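Local coordinates for NAD(P)H-FMN oxidoreductase (Bacillus subtilis, PDB 5LVA), which binds flavin mononucleotide and probably passes electrons from NAD(P)H to flavin or quinone acceptors, at residues R19-T24 with Y146-A151; Q63-L66 with S71-L74; Y67-P72 with G118-A123. All coordinates share one frame; numbering follows the deposited sequence.

Contacts 1 and 2 are buried and both reach the parallel sheet; contact 3 lies at the surface. Contact 1 joins helix 17-23 to strand 141-148, one of the two edge strands, chiefly through aromatic rings. Contact 2 joins strand 59-65 to the start of helix 73-82 with a phenylalanine face and prolines, and the carbonyl of L66 already accepts a hydrogen bond from the flavin's ribityl chain. Contact 3 is polar and sparse: a flavin-holding loop faces the loop before helix 124-127. F21 of contact 1 packs on Q63 of contact 2. Contacts 2 and 3 share S71 and P72 and both touch FMN, whereas centres of contacts 1 and 3 lie about 17 Å apart.

Contact 1. Residues R19-T24 with Y146-A151; sequences RAFADT and YVFYQA
The ring of F21 reaches from helix 17-23 to meet two rings on strand 141-148, those of Y146 and F148, in an aromatic cluster. With F148 it makes an edge-to-face pair: CZ of F21 points at the F148 face, 3.7 Å from F148 CG, and the planes stand at 85°. Y146 reverses the roles. Its edge is turned toward the face of F21 in an offset edge-to-face pair with centroids 5.8 Å apart, and its CE2 comes within 3.7 Å of F21 CE2. Y146 and F148 alternate with V147, so both project from one side of the strand, and in each CG lies opposite the backbone N (chi1 -177° and -170°), which brings the rings up beside F21. In this flavodoxin-like fold, helix 17-23 packs on the same face of the parallel sheet as helix 156-171, and F21 carries this segment of the helix across to the edge strand 141-148. Helix 156-171 adds to the surround: Y166 stacks on F21 and A163 touches it. The polar bonds near F21 are local or lead away from the cluster. T24 OG1 donates to F21 O at 2.8 Å, in the carbonyl plane, and T24 N is a second donor to the same oxygen, at 3.3 Å from F21 O. The hydroxyl of Y146 makes a weak bond to the carbonyl of G162. Beyond the strand end, A151 belongs to the FMN pocket, while the F148 side chain stops about 7 Å from the flavin.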
loop_
_atom_site.group_PDB
_atom_site.type_symbol
_atom_site.label_atom_id
_atom_site.label_comp_id
_atom_site.label_asym_id
_atom_site.label_seq_id
_atom_site.Cartn_x
_atom_site.Cartn_y
_atom_site.Cartn_z
ATOM N N ARG A 19 -1.892 -8.857 -8.537
ATOM C CA ARG A 19 -2.359 -8.699 -9.907
ATOM C C ARG A 19 -3.891 -8.718 -9.969
ATOM O O ARG A 19 -4.518 -7.851 -10.575
ATOM C CB ARG A 19 -1.764 -9.801 -10.775
ATOM C CG ARG A 19 -2.148 -9.745 -12.225
ATOM C CD ARG A 19 -1.864 -8.387 -12.804
ATOM N NE ARG A 19 -1.658 -8.456 -14.243
ATOM C CZ ARG A 19 -1.267 -7.430 -14.992
ATOM N NH1 ARG A 19 -1.051 -6.244 -14.427
ATOM N NH2 ARG A 19 -1.102 -7.586 -16.306
ATOM N N ALA A 20 -4.486 -9.705 -9.314
ATOM C CA ALA A 20 -5.935 -9.825 -9.253
ATOM C C ALA A 20 -6.590 -8.630 -8.568
ATOM O O ALA A 20 -7.670 -8.190 -8.956
ATOM C CB ALA A 20 -6.321 -11.092 -8.538
ATOM N N PHE A 21 -5.940 -8.119 -7.536
ATOM C CA PHE A 21 -6.467 -6.989 -6.796
ATOM C C PHE A 21 -6.407 -5.744 -7.659
ATOM O O PHE A 21 -7.382 -5.011 -7.778
ATOM C CB PHE A 21 -5.687 -6.771 -5.496
ATOM C CG PHE A 21 -5.970 -7.782 -4.435
ATOM C CD1 PHE A 21 -6.822 -8.841 -4.670
ATOM C CD2 PHE A 21 -5.397 -7.658 -3.186
ATOM C CE1 PHE A 21 -7.079 -9.765 -3.694
ATOM C CE2 PHE A 21 -5.657 -8.579 -2.201
ATOM C CZ PHE A 21 -6.498 -9.630 -2.454
ATOM N N ALA A 22 -5.249 -5.512 -8.254
ATOM C CA ALA A 22 -5.061 -4.386 -9.152
ATOM C C ALA A 22 -6.059 -4.384 -10.317
ATOM O O ALA A 22 -6.538 -3.326 -10.708
ATOM C CB ALA A 22 -3.642 -4.379 -9.683
ATOM N N ASP A 23 -6.370 -5.558 -10.863
ATOM C CA ASP A 23 -7.278 -5.669 -12.013
ATOM C C ASP A 23 -8.653 -5.067 -11.765
ATOM O O ASP A 23 -9.284 -4.548 -12.677
ATOM C CB ASP A 23 -7.466 -7.136 -12.422
ATOM C CG ASP A 23 -6.310 -7.676 -13.237
ATOM O OD1 ASP A 23 -5.551 -6.876 -13.813
ATOM O OD2 ASP A 23 -6.172 -8.914 -13.307
ATOM N N THR A 24 -9.115 -5.146 -10.526
ATOM C CA THR A 24 -10.456 -4.712 -10.180
ATOM C C THR A 24 -10.606 -3.194 -10.183
ATOM O O THR A 24 -11.712 -2.691 -10.076
ATOM C CB THR A 24 -10.855 -5.241 -8.804
ATOM O OG1 THR A 24 -10.097 -4.562 -7.803
ATOM C CG2 THR A 24 -10.569 -6.717 -8.702
ATOM N N TYR A 146 -5.964 -2.918 4.357
ATOM C CA TYR A 146 -6.560 -4.095 3.766
ATOM C C TYR A 146 -5.545 -5.212 3.805
ATOM O O TYR A 146 -4.436 -5.069 3.335
ATOM C CB TYR A 146 -7.033 -3.875 2.332
ATOM C CG TYR A 146 -7.693 -5.135 1.827
ATOM C CD1 TYR A 146 -8.940 -5.520 2.302
ATOM C CD2 TYR A 146 -7.040 -5.984 0.949
ATOM C CE1 TYR A 146 -9.530 -6.680 1.882
ATOM C CE2 TYR A 146 -7.630 -7.147 0.528
ATOM C CZ TYR A 146 -8.871 -7.487 0.994
ATOM O OH TYR A 146 -9.451 -8.647 0.582
ATOM N N VAL A 147 -5.936 -6.333 4.376
ATOM C CA VAL A 147 -5.029 -7.442 4.549
ATOM C C VAL A 147 -5.625 -8.705 3.969
ATOM O O VAL A 147 -6.769 -9.025 4.234
ATOM C CB VAL A 147 -4.703 -7.671 6.028
ATOM C CG1 VAL A 147 -3.539 -8.618 6.164
ATOM C CG2 VAL A 147 -4.386 -6.364 6.702
ATOM N N PHE A 148 -4.842 -9.420 3.175
ATOM C CA PHE A 148 -5.302 -10.682 2.639
ATOM C C PHE A 148 -4.318 -11.753 3.023
ATOM O O PHE A 148 -3.133 -11.654 2.722
ATOM C CB PHE A 148 -5.477 -10.615 1.122
ATOM C CG PHE A 148 -6.170 -11.812 0.538
ATOM C CD1 PHE A 148 -7.531 -11.956 0.640
ATOM C CD2 PHE A 148 -5.456 -12.793 -0.103
ATOM C CE1 PHE A 148 -8.167 -13.043 0.102
ATOM C CE2 PHE A 148 -6.094 -13.885 -0.632
ATOM C CZ PHE A 148 -7.453 -14.005 -0.525
ATOM N N TYR A 149 -4.827 -12.769 3.705
ATOM C CA TYR A 149 -4.009 -13.841 4.237
ATOM C C TYR A 149 -4.087 -15.070 3.348
ATOM O O TYR A 149 -4.957 -15.152 2.495
ATOM C CB TYR A 149 -4.459 -14.197 5.659
ATOM C CG TYR A 149 -4.345 -13.081 6.684
ATOM C CD1 TYR A 149 -3.156 -12.849 7.347
ATOM C CD2 TYR A 149 -5.433 -12.283 6.993
ATOM C CE1 TYR A 149 -3.045 -11.855 8.278
ATOM C CE2 TYR A 149 -5.329 -11.277 7.912
ATOM C CZ TYR A 149 -4.130 -11.072 8.561
ATOM O OH TYR A 149 -4.012 -10.087 9.505
ATOM N N GLN A 150 -3.184 -16.021 3.560
ATOM C CA GLN A 150 -3.178 -17.262 2.799
ATOM C C GLN A 150 -2.970 -16.979 1.314
ATOM O O GLN A 150 -3.427 -17.723 0.462
ATOM C CB GLN A 150 -4.481 -18.034 3.007
ATOM C CG GLN A 150 -4.562 -18.854 4.268
ATOM C CD GLN A 150 -3.969 -20.220 4.098
ATOM O OE1 GLN A 150 -2.965 -20.563 4.719
ATOM N NE2 GLN A 150 -4.583 -21.016 3.245
ATOM N N ALA A 151 -2.276 -15.887 1.032
ATOM C CA ALA A 151 -2.076 -15.406 -0.321
ATOM C C ALA A 151 -1.289 -16.402 -1.179
ATOM O O ALA A 151 -0.192 -16.817 -0.820
ATOM C CB ALA A 151 -1.381 -14.059 -0.283
#

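Contact 2. Residues Q63-L66 with S71-L74. With FMN (flavin mononucleotide), chain C.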
loop_
_atom_site.group_PDB
_atom_site.type_symbol
_atom_site.label_atom_id
_atom_site.label_comp_id
_atom_site.label_asym_id
_atom_site.label_seq_id
_atom_site.Cartn_x
_atom_site.Cartn_y
_atom_site.Cartn_z
ATOM N N GLN A 63 0.176 -0.528 -1.906
ATOM C CA GLN A 63 -0.167 -1.922 -2.132
ATOM C C GLN A 63 1.083 -2.738 -2.382
ATOM O O GLN A 63 1.862 -2.416 -3.262
ATOM C CB GLN A 63 -1.129 -2.060 -3.304
ATOM C CG GLN A 63 -1.614 -3.474 -3.533
ATOM C CD GLN A 63 -2.504 -3.624 -4.754
ATOM O OE1 GLN A 63 -3.176 -2.692 -5.178
ATOM N NE2 GLN A 63 -2.519 -4.816 -5.315
ATOM N N PHE A 64 1.276 -3.797 -1.607
ATOM C CA PHE A 64 2.465 -4.615 -1.752
ATOM C C PHE A 64 2.268 -5.973 -1.130
ATOM O O PHE A 64 1.354 -6.158 -0.352
ATOM C CB PHE A 64 3.682 -3.916 -1.129
ATOM C CG PHE A 64 3.501 -3.496 0.316
ATOM C CD1 PHE A 64 2.990 -2.249 0.631
ATOM C CD2 PHE A 64 3.883 -4.336 1.354
ATOM C CE1 PHE A 64 2.849 -1.866 1.931
ATOM C CE2 PHE A 64 3.742 -3.954 2.653
ATOM C CZ PHE A 64 3.222 -2.721 2.949
ATOM N N PRO A 65 3.097 -6.949 -1.511
ATOM C CA PRO A 65 3.082 -8.197 -0.758
ATOM C C PRO A 65 3.920 -8.055 0.500
ATOM O O PRO A 65 4.897 -7.312 0.493
ATOM C CB PRO A 65 3.710 -9.198 -1.724
ATOM C CG PRO A 65 4.635 -8.379 -2.527
ATOM C CD PRO A 65 3.927 -7.061 -2.723
ATOM N N LEU A 66 3.536 -8.756 1.559
ATOM C CA LEU A 66 4.324 -8.800 2.769
ATOM C C LEU A 66 5.571 -9.626 2.547
ATOM O O LEU A 66 5.497 -10.840 2.379
ATOM C CB LEU A 66 3.518 -9.390 3.923
ATOM C CG LEU A 66 4.034 -9.131 5.332
ATOM C CD1 LEU A 66 3.886 -7.661 5.642
ATOM C CD2 LEU A 66 3.283 -9.972 6.323
ATOM N N SER A 71 7.754 -4.434 3.443
ATOM C CA SER A 71 7.397 -4.263 2.047
ATOM C C SER A 71 8.575 -4.647 1.155
ATOM O O SER A 71 9.651 -4.888 1.658
ATOM C CB SER A 71 6.982 -2.818 1.784
ATOM O OG SER A 71 8.114 -1.981 1.770
ATOM N N PRO A 72 8.372 -4.718 -0.177
ATOM C CA PRO A 72 9.527 -4.797 -1.077
ATOM C C PRO A 72 10.406 -3.563 -0.962
ATOM O O PRO A 72 9.909 -2.526 -0.572
ATOM C CB PRO A 72 8.888 -4.879 -2.457
ATOM C CG PRO A 72 7.583 -5.504 -2.220
ATOM C CD PRO A 72 7.112 -4.997 -0.887
ATOM N N PRO A 73 11.693 -3.667 -1.313
ATOM C CA PRO A 73 12.573 -2.535 -1.021
ATOM C C PRO A 73 12.305 -1.247 -1.806
ATOM O O PRO A 73 12.772 -0.196 -1.388
ATOM C CB PRO A 73 13.975 -3.083 -1.338
ATOM C CG PRO A 73 13.798 -4.383 -1.931
ATOM C CD PRO A 73 12.439 -4.880 -1.684
ATOM N N LEU A 74 11.562 -1.294 -2.899
ATOM C CA LEU A 74 11.345 -0.079 -3.679
ATOM C C LEU A 74 10.438 0.904 -2.934
ATOM O O LEU A 74 10.561 2.118 -3.085
ATOM C CB LEU A 74 10.756 -0.413 -5.045
ATOM C CG LEU A 74 10.530 0.800 -5.945
ATOM C CD1 LEU A 74 11.807 1.607 -6.095
ATOM C CD2 LEU A 74 9.960 0.401 -7.280
HETATM N N1 FMN C . 4.286 -14.073 3.805
HETATM C C2 FMN C . 4.016 -13.798 5.131
HETATM O O2 FMN C . 2.928 -14.089 5.616
HETATM N N3 FMN C . 4.953 -13.187 5.927
HETATM C C4 FMN C . 6.176 -12.851 5.421
HETATM O O4 FMN C . 6.979 -12.302 6.167
HETATM C C4A FMN C . 6.464 -13.130 4.081
HETATM N N5 FMN C . 7.683 -12.800 3.546
HETATM C C5A FMN C . 7.973 -13.068 2.229
HETATM C C6 FMN C . 9.214 -12.718 1.721
HETATM C C7 FMN C . 9.538 -12.956 0.403
HETATM C C7M FMN C . 10.894 -12.560 -0.112
HETATM C C8 FMN C . 8.591 -13.570 -0.420
HETATM C C8M FMN C . 8.893 -13.849 -1.862
HETATM C C9 FMN C . 7.350 -13.923 0.094
HETATM C C9A FMN C . 7.027 -13.666 1.415
HETATM N N10 FMN C . 5.790 -14.016 1.944
HETATM C C10 FMN C . 5.513 -13.741 3.274
HETATM C "C1'" FMN C . 4.733 -14.630 1.069
HETATM C "C2'" FMN C . 4.072 -13.405 0.388
HETATM O "O2'" FMN C . 3.518 -12.512 1.349
HETATM C "C3'" FMN C . 3.080 -13.710 -0.747
HETATM O "O3'" FMN C . 3.850 -14.316 -1.755
HETATM C "C4'" FMN C . 2.417 -12.419 -1.266
HETATM O "O4'" FMN C . 1.801 -11.779 -0.191
HETATM C "C5'" FMN C . 1.319 -12.492 -2.319
HETATM O "O5'" FMN C . 1.884 -12.740 -3.578
HETATM P P FMN C . 1.521 -12.061 -4.993
HETATM O O1P FMN C . 2.867 -11.825 -5.574
HETATM O O2P FMN C . 0.702 -13.027 -5.779
HETATM O O3P FMN C . 0.822 -10.749 -4.974
#
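S71 lays its CB over one face of the F64 ring, a CH-pi contact with CB 3.6 Å from the ring centroid and 19° off the ring normal. The carbon sits toward the CD2-CE2 side of the ring, and S71 CA follows it there. F64 has CG between its own backbone N and carbonyl carbon (chi1 54°), and this turns the ring toward the loop leading into helix 73-82.

Apolar contacts continue on P72. Its CD packs against F64 CB at 3.6 Å, and its CG meets the proline ring of P65, 4.0 Å from P65 CD. The same P72 CD also lies 3.5 Å from P65 O, so P72 touches both side chain and main chain of the strand.

Two hydrogen bonds flank the apolar part. S71 OG donates to P72 O at 3.0 Å, approaching tilted 34° from the carbonyl plane, a local bond that fixes the hydroxyl while CB stays over F64. At the strand end the flavin O2' donates to L66 O at 2.8 Å, so a backbone carbonyl holds the ribityl chain. P65 adds van der Waals contact, its CB 3.5 Å from FMN C4', and the L66 methyl CD2 approaches N3 of the isoalloxazine.

The contact belongs to the beta-alpha-beta unit formed by strand 59-65, helix 73-82 and strand 100-106. F64 leans on V103 and V105 of strand 100-106 and meets the ring of F131, P65 touches N18 of helix 17-23, and P72 rests on Y37 of helix 36-39.

Contact 3. Residues Y67-P72 with G118-A123. With FMN (flavin mononucleotide), chain C.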
loop_
_atom_site.group_PDB
_atom_site.type_symbol
_atom_site.label_atom_id
_atom_site.label_comp_id
_atom_site.label_asym_id
_atom_site.label_seq_id
_atom_site.Cartn_x
_atom_site.Cartn_y
_atom_site.Cartn_z
ATOM N N TYR A 67 6.708 -8.946 2.557
ATOM C CA TYR A 67 8.007 -9.573 2.443
ATOM C C TYR A 67 8.764 -9.366 3.732
ATOM O O TYR A 67 9.022 -8.227 4.098
ATOM C CB TYR A 67 8.816 -8.975 1.293
ATOM C CG TYR A 67 8.400 -9.369 -0.096
ATOM C CD1 TYR A 67 7.441 -10.353 -0.322
ATOM C CD2 TYR A 67 8.985 -8.770 -1.187
ATOM C CE1 TYR A 67 7.081 -10.709 -1.599
ATOM C CE2 TYR A 67 8.632 -9.119 -2.458
ATOM C CZ TYR A 67 7.686 -10.086 -2.674
ATOM O OH TYR A 67 7.362 -10.405 -3.988
ATOM N N TRP A 68 9.141 -10.456 4.393
ATOM C CA TRP A 68 9.781 -10.423 5.720
ATOM C C TRP A 68 9.145 -9.372 6.636
ATOM O O TRP A 68 9.819 -8.540 7.240
ATOM C CB TRP A 68 11.293 -10.224 5.579
ATOM C CG TRP A 68 11.908 -11.440 4.963
ATOM C CD1 TRP A 68 12.390 -11.564 3.695
ATOM C CD2 TRP A 68 12.029 -12.735 5.565
ATOM N NE1 TRP A 68 12.830 -12.848 3.477
ATOM C CE2 TRP A 68 12.612 -13.590 4.604
ATOM C CE3 TRP A 68 11.706 -13.255 6.823
ATOM C CZ2 TRP A 68 12.890 -14.927 4.868
ATOM C CZ3 TRP A 68 11.974 -14.580 7.082
ATOM C CH2 TRP A 68 12.563 -15.405 6.116
ATOM N N TYR A 69 7.817 -9.439 6.692
ATOM C CA TYR A 69 6.983 -8.645 7.579
ATOM C C TYR A 69 7.106 -7.164 7.273
ATOM O O TYR A 69 6.669 -6.315 8.035
ATOM C CB TYR A 69 7.326 -8.971 9.034
ATOM C CG TYR A 69 7.350 -10.463 9.259
ATOM C CD1 TYR A 69 6.174 -11.179 9.417
ATOM C CD2 TYR A 69 8.555 -11.169 9.250
ATOM C CE1 TYR A 69 6.201 -12.553 9.579
ATOM C CE2 TYR A 69 8.588 -12.531 9.420
ATOM C CZ TYR A 69 7.412 -13.218 9.581
ATOM O OH TYR A 69 7.448 -14.572 9.752
ATOM N N SER A 70 7.682 -6.867 6.123
ATOM C CA SER A 70 7.761 -5.503 5.638
ATOM C C SER A 70 7.332 -5.463 4.163
ATOM O O SER A 70 6.627 -6.350 3.702
ATOM C CB SER A 70 9.177 -4.954 5.838
ATOM O OG SER A 70 9.290 -3.617 5.394
ATOM N N SER A 71 7.754 -4.434 3.443
ATOM C CA SER A 71 7.397 -4.263 2.047
ATOM C C SER A 71 8.575 -4.647 1.155
ATOM O O SER A 71 9.651 -4.888 1.658
ATOM C CB SER A 71 6.982 -2.818 1.784
ATOM O OG SER A 71 8.114 -1.981 1.770
ATOM N N PRO A 72 8.372 -4.718 -0.177
ATOM C CA PRO A 72 9.527 -4.797 -1.077
ATOM C C PRO A 72 10.406 -3.563 -0.962
ATOM O O PRO A 72 9.909 -2.526 -0.572
ATOM C CB PRO A 72 8.888 -4.879 -2.457
ATOM C CG PRO A 72 7.583 -5.504 -2.220
ATOM C CD PRO A 72 7.112 -4.997 -0.887
ATOM N N GLY A 118 -0.066 -17.234 18.260
ATOM C CA GLY A 118 0.050 -17.748 16.909
ATOM C C GLY A 118 1.497 -17.866 16.465
ATOM O O GLY A 118 2.388 -17.344 17.117
ATOM N N SER A 119 1.724 -18.536 15.342
ATOM C CA SER A 119 3.068 -18.920 14.940
ATOM C C SER A 119 3.957 -17.738 14.553
ATOM O O SER A 119 5.183 -17.827 14.625
ATOM C CB SER A 119 3.002 -19.928 13.791
ATOM O OG SER A 119 2.445 -19.362 12.626
ATOM N N ASN A 120 3.349 -16.631 14.148
ATOM C CA ASN A 120 4.123 -15.422 13.899
ATOM C C ASN A 120 4.060 -14.417 15.051
ATOM O O ASN A 120 4.760 -13.410 15.022
ATOM C CB ASN A 120 3.679 -14.768 12.595
ATOM C CG ASN A 120 4.279 -15.442 11.387
ATOM O OD1 ASN A 120 5.348 -16.043 11.466
ATOM N ND2 ASN A 120 3.590 -15.357 10.262
ATOM N N HIS A 121 3.228 -14.705 16.051
ATOM C CA HIS A 121 3.293 -14.080 17.376
ATOM C C HIS A 121 2.800 -12.638 17.492
ATOM O O HIS A 121 2.524 -12.177 18.588
ATOM C CB HIS A 121 4.720 -14.125 17.906
ATOM C CG HIS A 121 5.270 -15.508 18.026
ATOM N ND1 HIS A 121 4.808 -16.413 18.954
ATOM C CD2 HIS A 121 6.242 -16.138 17.329
ATOM C CE1 HIS A 121 5.471 -17.547 18.824
ATOM N NE2 HIS A 121 6.351 -17.404 17.848
ATOM N N TYR A 122 2.693 -11.926 16.380
ATOM C CA TYR A 122 2.297 -10.528 16.428
ATOM C C TYR A 122 1.152 -10.224 15.453
ATOM O O TYR A 122 1.124 -10.740 14.343
ATOM C CB TYR A 122 3.516 -9.637 16.136
ATOM C CG TYR A 122 4.777 -10.075 16.869
ATOM C CD1 TYR A 122 4.903 -9.918 18.252
ATOM C CD2 TYR A 122 5.839 -10.632 16.183
ATOM C CE1 TYR A 122 6.046 -10.316 18.922
ATOM C CE2 TYR A 122 6.987 -11.029 16.837
ATOM C CZ TYR A 122 7.086 -10.874 18.206
ATOM O OH TYR A 122 8.233 -11.274 18.849
ATOM N N ALA A 123 0.208 -9.393 15.868
ATOM C CA ALA A 123 -0.864 -8.959 14.976
ATOM C C ALA A 123 -0.308 -8.100 13.850
ATOM O O ALA A 123 0.727 -7.455 14.013
ATOM C CB ALA A 123 -1.922 -8.192 15.751
HETATM N N1 FMN C . 4.286 -14.073 3.805
HETATM C C2 FMN C . 4.016 -13.798 5.131
HETATM O O2 FMN C . 2.928 -14.089 5.616
HETATM N N3 FMN C . 4.953 -13.187 5.927
HETATM C C4 FMN C . 6.176 -12.851 5.421
HETATM O O4 FMN C . 6.979 -12.302 6.167
HETATM C C4A FMN C . 6.464 -13.130 4.081
HETATM N N5 FMN C . 7.683 -12.800 3.546
HETATM C C5A FMN C . 7.973 -13.068 2.229
HETATM C C6 FMN C . 9.214 -12.718 1.721
HETATM C C7 FMN C . 9.538 -12.956 0.403
HETATM C C7M FMN C . 10.894 -12.560 -0.112
HETATM C C8 FMN C . 8.591 -13.570 -0.420
HETATM C C8M FMN C . 8.893 -13.849 -1.862
HETATM C C9 FMN C . 7.350 -13.923 0.094
HETATM C C9A FMN C . 7.027 -13.666 1.415
HETATM N N10 FMN C . 5.790 -14.016 1.944
HETATM C C10 FMN C . 5.513 -13.741 3.274
HETATM C "C1'" FMN C . 4.733 -14.630 1.069
HETATM C "C2'" FMN C . 4.072 -13.405 0.388
HETATM O "O2'" FMN C . 3.518 -12.512 1.349
HETATM C "C3'" FMN C . 3.080 -13.710 -0.747
HETATM O "O3'" FMN C . 3.850 -14.316 -1.755
HETATM C "C4'" FMN C . 2.417 -12.419 -1.266
HETATM O "O4'" FMN C . 1.801 -11.779 -0.191
HETATM C "C5'" FMN C . 1.319 -12.492 -2.319
HETATM O "O5'" FMN C . 1.884 -12.740 -3.578
HETATM P P FMN C . 1.521 -12.061 -4.993
HETATM O O1P FMN C . 2.867 -11.825 -5.574
HETATM O O2P FMN C . 0.702 -13.027 -5.779
HETATM O O3P FMN C . 0.822 -10.749 -4.974
#
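Y69 and N120 form a small surface contact between two loops at the carboxyl end of the sheet, one following strand 59-65 and the other following strand 100-106. The phenol end of Y69 approaches the amide, with Y69 OH 3.1 Å from N120 OD1. N120 ND2 lies at the edge of the tyrosine ring, in its plane, and the amide is turned 84° to that ring. In both residues CG stands opposite the carbonyl carbon (chi1 -49° for Y69), which brings the ends of the two side chains together. N120 also packs on Y114, another FMN-binding residue.

The other business of Y69 is the flavin. FMN O4 sits 3.3 Å above the plane of the Y69 ring, over its centre, while Y69 N gives O4 a weak hydrogen bond. A serine in place of Y69 would remove the ring from FMN O4 and would probably leave the N120 amide freer to turn. W68 N donates to FMN N5 at 2.9 Å, with an angle of 147° at the hydrogen. The indole of W68 has FMN C6 over one face, and Y67 CD1 comes within 3.4 Å of FMN C8 on the benzenoid ring. These groups are presented by a type I' turn from Y67 to S70, closed by paired backbone bonds in which Y67 N donates to S70 O and S70 N to Y67 O. Loops after parallel strands that hold the isoalloxazine are characteristic of the FMN site of the flavodoxin-like fold.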